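Local coordinates for protein glutathionyl-hydroquinone reductase PcpF (Sphingobium chlorophenolicum, PDB 4FQU) that reduces glutathionyl-hydroquinones to hydroquinones at the expense of glutathione, a step in the bacterial degradation of the pollutant pentachlorophenol, at residues A[3-8]-A[115-120]; A[29-34]-A[135-140]; A[59-64]-A[270-275]; A[103-108]-A[122-127]. One frame throughout, in Å; residues are numbered along the deposited sequence.

Contact 1 of 4, residues A[3-8]-A[115-120]; sequences LLIDGV and TYTGRV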
# COMPACT_ATOMS: atom_id res chain seq x y z
N LEU A 3 -4.56 24.49 -12.15
CA LEU A 3 -5.59 25.46 -11.82
C LEU A 3 -5.97 26.25 -13.05
O LEU A 3 -5.24 26.30 -14.04
CB LEU A 3 -5.10 26.45 -10.78
CG LEU A 3 -4.68 25.99 -9.40
CD1 LEU A 3 -4.45 27.19 -8.57
CD2 LEU A 3 -5.73 25.15 -8.76
N LEU A 4 -7.12 26.88 -13.01
CA LEU A 4 -7.40 27.85 -14.04
C LEU A 4 -6.97 29.18 -13.47
O LEU A 4 -7.39 29.57 -12.40
CB LEU A 4 -8.88 27.84 -14.45
CG LEU A 4 -9.21 26.85 -15.57
CD1 LEU A 4 -10.66 26.97 -15.93
CD2 LEU A 4 -8.37 27.12 -16.80
N ILE A 5 -6.11 29.89 -14.18
CA ILE A 5 -5.59 31.13 -13.61
C ILE A 5 -6.21 32.37 -14.19
O ILE A 5 -6.58 33.26 -13.45
CB ILE A 5 -4.08 31.23 -13.66
CG1 ILE A 5 -3.60 31.71 -12.30
CG2 ILE A 5 -3.66 32.08 -14.87
CD1 ILE A 5 -3.97 30.77 -11.22
N ASP A 6 -6.34 32.49 -15.50
CA ASP A 6 -7.10 33.63 -15.92
C ASP A 6 -7.83 33.12 -17.12
O ASP A 6 -7.88 33.76 -18.15
CB ASP A 6 -6.21 34.85 -16.23
CG ASP A 6 -6.10 35.87 -15.04
OD1 ASP A 6 -4.97 36.24 -14.62
OD2 ASP A 6 -7.13 36.34 -14.55
N GLY A 7 -8.42 31.95 -16.98
CA GLY A 7 -8.98 31.26 -18.12
C GLY A 7 -7.86 30.46 -18.77
O GLY A 7 -8.00 29.87 -19.86
N VAL A 8 -6.70 30.44 -18.13
CA VAL A 8 -5.67 29.67 -18.74
C VAL A 8 -5.30 28.53 -17.87
O VAL A 8 -5.27 28.66 -16.66
CB VAL A 8 -4.48 30.52 -19.01
CG1 VAL A 8 -3.29 29.67 -19.44
CG2 VAL A 8 -4.84 31.49 -20.07
N THR A 115 -12.47 34.15 -17.93
CA THR A 115 -11.29 34.52 -17.16
C THR A 115 -11.22 33.76 -15.84
O THR A 115 -10.33 34.01 -15.04
CB THR A 115 -11.28 36.02 -16.90
OG1 THR A 115 -12.58 36.44 -16.45
CG2 THR A 115 -10.94 36.73 -18.18
N TYR A 116 -12.16 32.85 -15.62
CA TYR A 116 -12.25 32.08 -14.39
C TYR A 116 -10.93 31.75 -13.72
O TYR A 116 -10.03 31.18 -14.33
CB TYR A 116 -13.03 30.80 -14.64
CG TYR A 116 -13.12 29.88 -13.44
CD1 TYR A 116 -14.14 30.03 -12.49
CD2 TYR A 116 -12.22 28.86 -13.25
CE1 TYR A 116 -14.24 29.19 -11.37
CE2 TYR A 116 -12.34 28.01 -12.14
CZ TYR A 116 -13.34 28.19 -11.21
OH TYR A 116 -13.43 27.33 -10.13
N THR A 117 -10.81 32.08 -12.44
CA THR A 117 -9.67 31.65 -11.65
C THR A 117 -10.13 30.73 -10.55
O THR A 117 -10.82 31.18 -9.65
CB THR A 117 -9.01 32.82 -10.94
OG1 THR A 117 -8.91 33.95 -11.84
CG2 THR A 117 -7.66 32.39 -10.40
N GLY A 118 -9.74 29.47 -10.60
CA GLY A 118 -9.98 28.61 -9.46
C GLY A 118 -9.66 27.18 -9.73
O GLY A 118 -8.99 26.86 -10.72
N ARG A 119 -10.12 26.27 -8.88
CA ARG A 119 -9.85 24.89 -9.25
C ARG A 119 -10.87 24.41 -10.28
O ARG A 119 -11.88 25.07 -10.50
CB ARG A 119 -9.73 23.97 -8.05
CG ARG A 119 -9.31 24.70 -6.81
CD ARG A 119 -9.32 23.73 -5.67
NE ARG A 119 -8.53 22.59 -6.07
CZ ARG A 119 -8.82 21.34 -5.76
NH1 ARG A 119 -9.91 21.08 -5.02
NH2 ARG A 119 -8.00 20.37 -6.20
N VAL A 120 -10.57 23.32 -10.96
CA VAL A 120 -11.45 22.82 -12.03
C VAL A 120 -11.79 21.39 -11.66
O VAL A 120 -11.03 20.47 -12.04
CB VAL A 120 -10.78 22.80 -13.46
CG1 VAL A 120 -11.73 22.21 -14.46
CG2 VAL A 120 -10.39 24.19 -13.94
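L4 O is the best-held polar atom of this contact, held by one hydrogen bond and one weaker contact from 115-120: G118 N makes a 3.0 Å hydrogen bond to L4 O on a lone pair in the carbonyl plane, and T117 CA adds a CA-H...O contact to the same oxygen. The return bond from L4 N to G118 O, also 3.0 Å, is straight at the hydrogen (163°) and arrives nearly along the C=O axis. Together these bonds define an antiparallel hydrogen-bonded pair, a single bridge. Further along, G7 N donates to Y116 O at 3.2 Å from above the carbonyl plane. T117 turns OG1 beside its own backbone N (chi1 -43°), from where OG1 donates to I5 O at 2.9 Å, again from above the carbonyl plane. A valine here lacks the hydroxyl, so I5 O would lose this donor and the hold of 115-120 on the chain at I5 would probably weaken. L4 crosses the Y116 side chain at about a right angle, with L4 CD1 3.6 Å from Y116 CD2, while L4 CG meets V120 CG2. The Y116 hydroxyl helps to hold the ring, Y116 OH donating to R119 O at 2.8 Å in the ring plane; R119 and V120 probably help bind glutathione. L4 and V120 also pack on Y106 and Y109 of helix 106-112 and on W9 of strand 9-10, the antiparallel neighbour of strand 3-4.

Contact 2 of 4, residues A[29-34]-A[135-140]; sequences QYRGGL and NNESSE
R31 and E140 cross at about a right angle, guanidinium and carboxylate planes 71° apart, and E140 OE2 meets R31 NH1 at the guanidinium edge in a 2.5 Å salt bridge. R31 leaves its backbone pointing away from 135-140; the bend at chi2 (-59°) helps bring the charge back. E137 runs alongside R31 instead, pointing the same way. Its CG stands over one guanidinium face, and E137 OE1 is 3.9 Å from R31 NH2, a long, purely electrostatic pairing. R31 NE and E137 OE1 each have a hydrogen-bond partner in S28. N135 holds its CG anti to the backbone N, so that ND2 donates in the amide plane to G32 O at 2.7 Å and also reaches the anti lone pair of E140 OE1. N135 OD1 accepts from E137 N at 2.9 Å (173° at the hydrogen), closing an Asx turn. This turn leads from the last sheet strand, 132-135, of the thioredoxin-like domain into helix 138-146, where E137 is the N-cap: its OE2 accepts from both S139 N and S139 OG. E137 and S138 probably bind glutathione. N136 sets its amide at the edge of the Y30 ring, with OD1 bonded to Y109 OH, while N136 N donates to Y30 O, though the position of Y30 O is less certain. L34 lies crosswise to E140, its CD2 against the carboxylate.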
# COMPACT_ATOMS: atom_id res chain seq x y z
N GLN A 29 -16.76 27.37 -6.10
CA GLN A 29 -17.27 28.73 -6.22
C GLN A 29 -18.69 28.89 -6.78
O GLN A 29 -19.07 30.00 -7.12
CB GLN A 29 -16.34 29.57 -7.09
CG GLN A 29 -14.91 29.61 -6.65
CD GLN A 29 -14.07 30.37 -7.65
OE1 GLN A 29 -12.97 29.91 -8.02
NE2 GLN A 29 -14.58 31.52 -8.13
N TYR A 30 -19.46 27.82 -6.90
CA TYR A 30 -20.76 27.92 -7.55
C TYR A 30 -21.78 27.27 -6.66
O TYR A 30 -21.95 26.05 -6.72
CB TYR A 30 -20.73 27.18 -8.88
CG TYR A 30 -19.92 27.90 -9.91
CD1 TYR A 30 -20.37 29.08 -10.46
CD2 TYR A 30 -18.71 27.40 -10.35
CE1 TYR A 30 -19.63 29.75 -11.41
CE2 TYR A 30 -17.93 28.08 -11.30
CZ TYR A 30 -18.40 29.26 -11.83
OH TYR A 30 -17.68 29.97 -12.79
N ARG A 31 -22.46 28.05 -5.82
CA ARG A 31 -23.31 27.46 -4.79
C ARG A 31 -24.78 27.75 -5.01
O ARG A 31 -25.51 28.10 -4.06
CB ARG A 31 -22.89 27.96 -3.41
CG ARG A 31 -21.41 27.98 -3.20
CD ARG A 31 -20.93 26.64 -3.38
NE ARG A 31 -19.75 26.38 -2.57
CZ ARG A 31 -19.82 26.04 -1.29
NH1 ARG A 31 -21.01 25.97 -0.73
NH2 ARG A 31 -18.71 25.78 -0.59
N GLY A 32 -25.23 27.56 -6.24
CA GLY A 32 -26.61 27.83 -6.63
C GLY A 32 -27.49 26.63 -6.40
O GLY A 32 -27.03 25.65 -5.80
N GLY A 33 -28.72 26.69 -6.91
CA GLY A 33 -29.76 25.72 -6.58
C GLY A 33 -30.03 26.05 -5.16
O GLY A 33 -29.62 27.12 -4.70
N LEU A 34 -30.66 25.18 -4.41
CA LEU A 34 -30.46 25.34 -2.95
C LEU A 34 -31.26 26.39 -2.25
O LEU A 34 -31.60 26.21 -1.10
CB LEU A 34 -29.00 25.69 -2.63
CG LEU A 34 -28.31 24.86 -1.55
CD1 LEU A 34 -28.79 23.44 -1.68
CD2 LEU A 34 -26.84 24.89 -1.77
N ASN A 135 -24.13 24.77 -9.76
CA ASN A 135 -23.60 24.45 -8.45
C ASN A 135 -22.65 23.30 -8.62
O ASN A 135 -22.89 22.44 -9.44
CB ASN A 135 -24.72 24.14 -7.49
CG ASN A 135 -24.24 23.74 -6.12
OD1 ASN A 135 -23.36 22.90 -5.99
ND2 ASN A 135 -24.84 24.32 -5.06
N ASN A 136 -21.51 23.33 -7.92
CA ASN A 136 -20.44 22.36 -8.13
C ASN A 136 -19.78 22.02 -6.83
O ASN A 136 -18.56 21.84 -6.76
CB ASN A 136 -19.41 22.84 -9.14
CG ASN A 136 -18.60 24.03 -8.64
OD1 ASN A 136 -17.44 24.21 -9.05
ND2 ASN A 136 -19.19 24.84 -7.78
N GLU A 137 -20.61 21.92 -5.80
CA GLU A 137 -20.25 21.41 -4.50
C GLU A 137 -21.10 20.18 -4.22
O GLU A 137 -22.28 20.34 -4.04
CB GLU A 137 -20.56 22.48 -3.45
CG GLU A 137 -20.53 21.99 -2.03
CD GLU A 137 -19.23 21.31 -1.65
OE1 GLU A 137 -18.20 22.02 -1.66
OE2 GLU A 137 -19.21 20.09 -1.35
N SER A 138 -20.48 18.99 -4.19
CA SER A 138 -21.18 17.69 -3.95
C SER A 138 -22.23 17.74 -2.83
O SER A 138 -23.43 17.46 -3.03
CB SER A 138 -20.19 16.57 -3.63
OG SER A 138 -18.95 17.16 -3.26
N SER A 139 -21.78 18.08 -1.63
CA SER A 139 -22.69 18.11 -0.51
C SER A 139 -23.97 18.79 -0.92
O SER A 139 -25.03 18.26 -0.71
CB SER A 139 -22.04 18.85 0.61
OG SER A 139 -21.34 19.96 0.10
N GLU A 140 -23.87 19.96 -1.54
CA GLU A 140 -25.05 20.71 -1.99
C GLU A 140 -25.89 20.02 -3.05
O GLU A 140 -27.08 19.89 -2.84
CB GLU A 140 -24.68 22.13 -2.40
CG GLU A 140 -24.20 22.93 -1.18
CD GLU A 140 -23.79 24.35 -1.51
OE1 GLU A 140 -23.98 24.79 -2.66
OE2 GLU A 140 -23.29 25.03 -0.60

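Contact 3 of 4, residues A[59-64]-A[270-275]; sequences VLIMRA and ERVAPT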
# COMPACT_ATOMS: atom_id res chain seq x y z
N VAL A 59 -23.01 12.32 -5.98
CA VAL A 59 -24.12 12.71 -6.84
C VAL A 59 -24.57 11.61 -7.78
O VAL A 59 -25.73 11.51 -8.06
CB VAL A 59 -24.03 14.10 -7.54
CG1 VAL A 59 -22.97 14.90 -6.98
CG2 VAL A 59 -23.88 13.96 -9.00
N LEU A 60 -23.69 10.73 -8.23
CA LEU A 60 -24.23 9.62 -9.03
C LEU A 60 -25.21 8.73 -8.24
O LEU A 60 -26.26 8.32 -8.73
CB LEU A 60 -23.13 8.78 -9.68
CG LEU A 60 -22.19 9.40 -10.71
CD1 LEU A 60 -21.18 8.35 -11.00
CD2 LEU A 60 -22.91 9.81 -11.98
N ILE A 61 -24.88 8.46 -6.99
CA ILE A 61 -25.75 7.64 -6.19
C ILE A 61 -27.09 8.31 -5.94
O ILE A 61 -28.11 7.63 -5.92
CB ILE A 61 -25.13 7.33 -4.89
CG1 ILE A 61 -23.84 6.52 -5.15
CG2 ILE A 61 -26.13 6.57 -4.07
CD1 ILE A 61 -22.92 6.32 -3.95
N MET A 62 -27.11 9.62 -5.75
CA MET A 62 -28.38 10.30 -5.53
C MET A 62 -29.11 10.38 -6.85
O MET A 62 -30.34 10.34 -6.85
CB MET A 62 -28.23 11.68 -4.93
CG MET A 62 -29.54 12.30 -4.51
SD MET A 62 -30.30 11.58 -3.07
CE MET A 62 -29.17 12.01 -1.83
N ARG A 63 -28.40 10.45 -7.97
CA ARG A 63 -29.11 10.57 -9.24
C ARG A 63 -29.79 9.26 -9.55
O ARG A 63 -30.88 9.24 -10.09
CB ARG A 63 -28.17 10.91 -10.37
CG ARG A 63 -28.77 10.82 -11.74
CD ARG A 63 -27.97 11.76 -12.63
NE ARG A 63 -28.12 11.49 -14.04
CZ ARG A 63 -27.58 10.44 -14.64
NH1 ARG A 63 -26.88 9.56 -13.94
NH2 ARG A 63 -27.74 10.26 -15.94
N ALA A 64 -29.16 8.15 -9.19
CA ALA A 64 -29.85 6.88 -9.36
C ALA A 64 -31.01 6.67 -8.37
O ALA A 64 -32.12 6.29 -8.76
CB ALA A 64 -28.89 5.76 -9.28
N GLU A 270 -29.38 -2.65 -6.82
CA GLU A 270 -29.42 -2.32 -8.25
C GLU A 270 -29.42 -0.85 -8.15
O GLU A 270 -29.74 -0.32 -7.11
CB GLU A 270 -30.75 -2.73 -8.84
CG GLU A 270 -31.36 -4.01 -8.24
CD GLU A 270 -32.21 -4.86 -9.25
OE1 GLU A 270 -32.89 -4.28 -10.13
OE2 GLU A 270 -32.19 -6.12 -9.16
N ARG A 271 -29.07 -0.12 -9.17
CA ARG A 271 -29.18 1.36 -8.97
C ARG A 271 -27.97 2.01 -8.40
O ARG A 271 -27.52 2.97 -8.98
CB ARG A 271 -30.32 1.79 -8.04
CG ARG A 271 -31.61 2.12 -8.79
CD ARG A 271 -32.70 2.61 -7.83
NE ARG A 271 -34.02 2.47 -8.41
CZ ARG A 271 -34.36 3.02 -9.57
NH1 ARG A 271 -33.46 3.76 -10.24
NH2 ARG A 271 -35.59 2.82 -10.05
N VAL A 272 -27.48 1.53 -7.26
CA VAL A 272 -26.19 1.98 -6.77
C VAL A 272 -25.07 1.18 -7.47
O VAL A 272 -24.09 1.72 -7.99
CB VAL A 272 -26.08 1.84 -5.28
CG1 VAL A 272 -24.69 2.03 -4.89
CG2 VAL A 272 -26.86 2.91 -4.60
N ALA A 273 -25.24 -0.13 -7.54
CA ALA A 273 -24.23 -0.99 -8.16
C ALA A 273 -23.68 -0.44 -9.52
O ALA A 273 -22.48 -0.45 -9.78
CB ALA A 273 -24.75 -2.49 -8.27
N PRO A 274 -24.56 0.03 -10.40
CA PRO A 274 -24.04 0.50 -11.67
C PRO A 274 -23.24 1.77 -11.56
O PRO A 274 -22.63 2.15 -12.55
CB PRO A 274 -25.29 0.76 -12.48
CG PRO A 274 -26.27 -0.13 -11.91
CD PRO A 274 -26.01 -0.18 -10.47
N THR A 275 -23.23 2.40 -10.39
CA THR A 275 -22.45 3.63 -10.26
C THR A 275 -21.03 3.34 -9.79
O THR A 275 -20.23 4.26 -9.63
CB THR A 275 -23.12 4.69 -9.35
OG1 THR A 275 -23.23 4.22 -8.02
CG2 THR A 275 -24.51 5.06 -9.86
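Apolar packing carries this contact between helix 54-65 of the thioredoxin-like domain and the loop 270-275, which links helices 257-268 and 278-287 of the helical C-terminal domain. I61 and V272 cross obliquely and touch through their CG2 methyls, I61 CG2 being 3.8 Å from V272 CG2; I61 also meets I229 and F232 of helix 226-245, again in the C-terminal domain. T275 points at the helix and rests its methyl on L60, with T275 CG2 4.0 Å from L60 CB. A64, one helical turn on from L60, directs its CB at the main chain of R271, against the carbonyl. The small side chain goes with the close backbone approach, A64 CA lying 5.6 Å from R271 CA.

The polar bonds are mostly internal to the loop. T275 places OG1 in the crowded position between its backbone N and carbonyl carbon (chi1 64°), where OG1 donates to V272 O at 2.6 Å on a lone pair in the carbonyl plane. T275 N donates to the same oxygen, so V272 O is gripped twice and the short 3-10 turn 273-275 is closed. T275 OG1 has a further hydrogen bond with H57 NE2 of helix 54-65. At the partly exposed end, R271 NH1 is 3.2 Å from A64 O and makes a weak, long ion pair with E69.

No clear hydrogen bond joins the two segments; methyls and the R271 carbonyl meet the helix, so the fit probably depends chiefly on shape, with the T275-H57 bond adding direction.

Contact 4 of 4, residues A[103-108]-A[122-127]; sequences DYLYQV and IPILWD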
# COMPACT_ATOMS: atom_id res chain seq x y z
N ASP A 103 -12.56 19.10 -24.83
CA ASP A 103 -11.58 18.03 -24.69
C ASP A 103 -11.23 17.90 -23.21
O ASP A 103 -11.07 16.79 -22.68
CB ASP A 103 -10.31 18.30 -25.49
CG ASP A 103 -10.54 18.46 -26.98
OD1 ASP A 103 -10.56 17.44 -27.70
OD2 ASP A 103 -10.67 19.63 -27.45
N TYR A 104 -11.14 19.05 -22.55
CA TYR A 104 -10.72 19.11 -21.17
C TYR A 104 -11.81 19.69 -20.27
O TYR A 104 -12.52 20.61 -20.67
CB TYR A 104 -9.52 20.01 -21.08
CG TYR A 104 -8.45 19.61 -22.04
CD1 TYR A 104 -7.93 18.34 -22.00
CD2 TYR A 104 -7.95 20.50 -22.98
CE1 TYR A 104 -6.94 17.95 -22.87
CE2 TYR A 104 -6.97 20.12 -23.86
CZ TYR A 104 -6.45 18.83 -23.80
OH TYR A 104 -5.44 18.38 -24.66
N LEU A 105 -11.92 19.17 -19.04
CA LEU A 105 -12.93 19.65 -18.09
C LEU A 105 -12.78 21.12 -17.88
O LEU A 105 -13.77 21.82 -17.86
CB LEU A 105 -12.88 18.92 -16.75
CG LEU A 105 -13.89 19.25 -15.63
CD1 LEU A 105 -15.29 18.88 -15.98
CD2 LEU A 105 -13.47 18.51 -14.35
N TYR A 106 -11.55 21.60 -17.74
CA TYR A 106 -11.29 23.04 -17.61
C TYR A 106 -12.03 23.88 -18.66
O TYR A 106 -12.50 24.95 -18.35
CB TYR A 106 -9.79 23.40 -17.47
CG TYR A 106 -8.88 23.39 -18.71
CD1 TYR A 106 -9.08 24.25 -19.76
CD2 TYR A 106 -7.78 22.54 -18.77
CE1 TYR A 106 -8.23 24.26 -20.85
CE2 TYR A 106 -6.94 22.52 -19.87
CZ TYR A 106 -7.18 23.39 -20.90
OH TYR A 106 -6.36 23.39 -21.99
N GLN A 107 -12.17 23.38 -19.89
CA GLN A 107 -12.97 24.09 -20.90
C GLN A 107 -14.47 24.24 -20.57
O GLN A 107 -15.15 25.03 -21.24
CB GLN A 107 -12.86 23.43 -22.28
CG GLN A 107 -11.57 23.58 -22.99
CD GLN A 107 -11.39 22.51 -24.00
OE1 GLN A 107 -11.57 21.33 -23.72
NE2 GLN A 107 -11.05 22.91 -25.21
N VAL A 108 -14.99 23.47 -19.61
CA VAL A 108 -16.38 23.63 -19.21
C VAL A 108 -16.47 24.89 -18.37
O VAL A 108 -17.32 25.75 -18.62
CB VAL A 108 -16.94 22.45 -18.40
CG1 VAL A 108 -18.38 22.73 -17.97
CG2 VAL A 108 -16.89 21.17 -19.20
N ILE A 122 -14.91 18.10 -10.53
CA ILE A 122 -16.23 17.49 -10.67
C ILE A 122 -16.70 17.13 -9.29
O ILE A 122 -15.88 16.94 -8.42
CB ILE A 122 -16.19 16.21 -11.50
CG1 ILE A 122 -15.28 15.17 -10.85
CG2 ILE A 122 -15.71 16.48 -12.92
CD1 ILE A 122 -14.74 14.14 -11.88
N PRO A 123 -18.02 16.98 -9.09
CA PRO A 123 -19.13 17.06 -10.03
C PRO A 123 -19.59 18.48 -10.27
O PRO A 123 -19.37 19.32 -9.40
CB PRO A 123 -20.24 16.31 -9.29
CG PRO A 123 -19.94 16.52 -7.89
CD PRO A 123 -18.46 16.42 -7.81
N ILE A 124 -20.23 18.75 -11.42
CA ILE A 124 -20.70 20.07 -11.79
C ILE A 124 -22.13 19.89 -12.20
O ILE A 124 -22.42 19.02 -12.99
CB ILE A 124 -19.94 20.59 -13.01
CG1 ILE A 124 -18.45 20.58 -12.74
CG2 ILE A 124 -20.42 21.97 -13.40
CD1 ILE A 124 -17.58 21.01 -13.91
N LEU A 125 -23.05 20.67 -11.66
CA LEU A 125 -24.40 20.59 -12.15
C LEU A 125 -24.55 21.78 -13.04
O LEU A 125 -24.45 22.90 -12.60
CB LEU A 125 -25.39 20.61 -10.99
CG LEU A 125 -26.88 20.52 -11.31
CD1 LEU A 125 -27.18 19.20 -11.83
CD2 LEU A 125 -27.68 20.75 -10.09
N TRP A 126 -24.77 21.52 -14.33
CA TRP A 126 -24.69 22.56 -15.36
C TRP A 126 -26.09 23.01 -15.78
O TRP A 126 -26.94 22.17 -16.03
CB TRP A 126 -23.94 22.01 -16.57
CG TRP A 126 -23.92 22.84 -17.76
CD1 TRP A 126 -24.79 22.77 -18.77
CD2 TRP A 126 -22.97 23.84 -18.13
NE1 TRP A 126 -24.49 23.67 -19.75
CE2 TRP A 126 -23.36 24.34 -19.38
CE3 TRP A 126 -21.84 24.37 -17.53
CZ2 TRP A 126 -22.69 25.35 -20.03
CZ3 TRP A 126 -21.16 25.36 -18.18
CH2 TRP A 126 -21.59 25.84 -19.42
N ASP A 127 -26.35 24.30 -15.84
CA ASP A 127 -27.67 24.72 -16.23
C ASP A 127 -27.72 24.92 -17.76
O ASP A 127 -27.15 25.89 -18.27
CB ASP A 127 -28.00 25.99 -15.51
CG ASP A 127 -29.35 26.52 -15.87
OD1 ASP A 127 -29.76 26.31 -17.04
OD2 ASP A 127 -30.00 27.10 -14.95
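L105 carries CG anti to its backbone N (chi1 -178°), and I124 is extended beyond CG1 (chi2 177°), so the two side chains reach toward each other tip to tip, L105 CD1 3.8 Å from I124 CD1. I122 puts its CG1 in the crowded position between backbone N and carbonyl carbon, which brings CG2 against L105; the two side chains cross at about a right angle, with I122 CG2 3.3 Å from L105 CD2. V108 also extends CG1 anti to its backbone N, and this methyl comes obliquely to the six-membered part of the W126 indole, V108 CG1 being 3.8 Å from W126 CZ3. L105 and V108, at and near the start of helix 106-112, are thereby laid against the I124 and W126 face of strand 124-127 in the thioredoxin-like sheet, where the strand runs antiparallel to both 45-49 and 132-135. The peptide bond before P123 is cis, the cis-proline that precedes this strand in thioredoxin folds, and I122 probably belongs to the glutathione site. An alanine here in place of L105 would remove CG and both CD methyls and would probably loosen the packing of I122 and of nearby W86, another probable glutathione-binding residue. Q107 OE1 accepts from Y104 N, ahead of the helix, at 2.6 Å in the carbonyl plane. V108 and I124 both touch Y48 of strand 45-49.

How the contacts relate
Contacts 1, 2 and 4 form a connected group around the probable glutathione site. Contact 4 lies about 13 Å, centre to centre, from both contact 1 and contact 2: V120 CG1 packs 3.3 Å from Y106 CA on one side, and N135 O accepts a probable 2.8 Å hydrogen bond from L125 N on the other. Contacts 1 and 2 also meet, Y116 CD1 being 3.6 Å from Y30 OH. Contact 3 stands apart, its centre 31 Å from that of contact 1, but V59 CG1 touches P123 CG of contact 4. The side chain of I122 is about 4 Å from that of C53, the probable nucleophile. The side chain of L60 is about 8 Å from that of C53, and that of E137 about 10 Å.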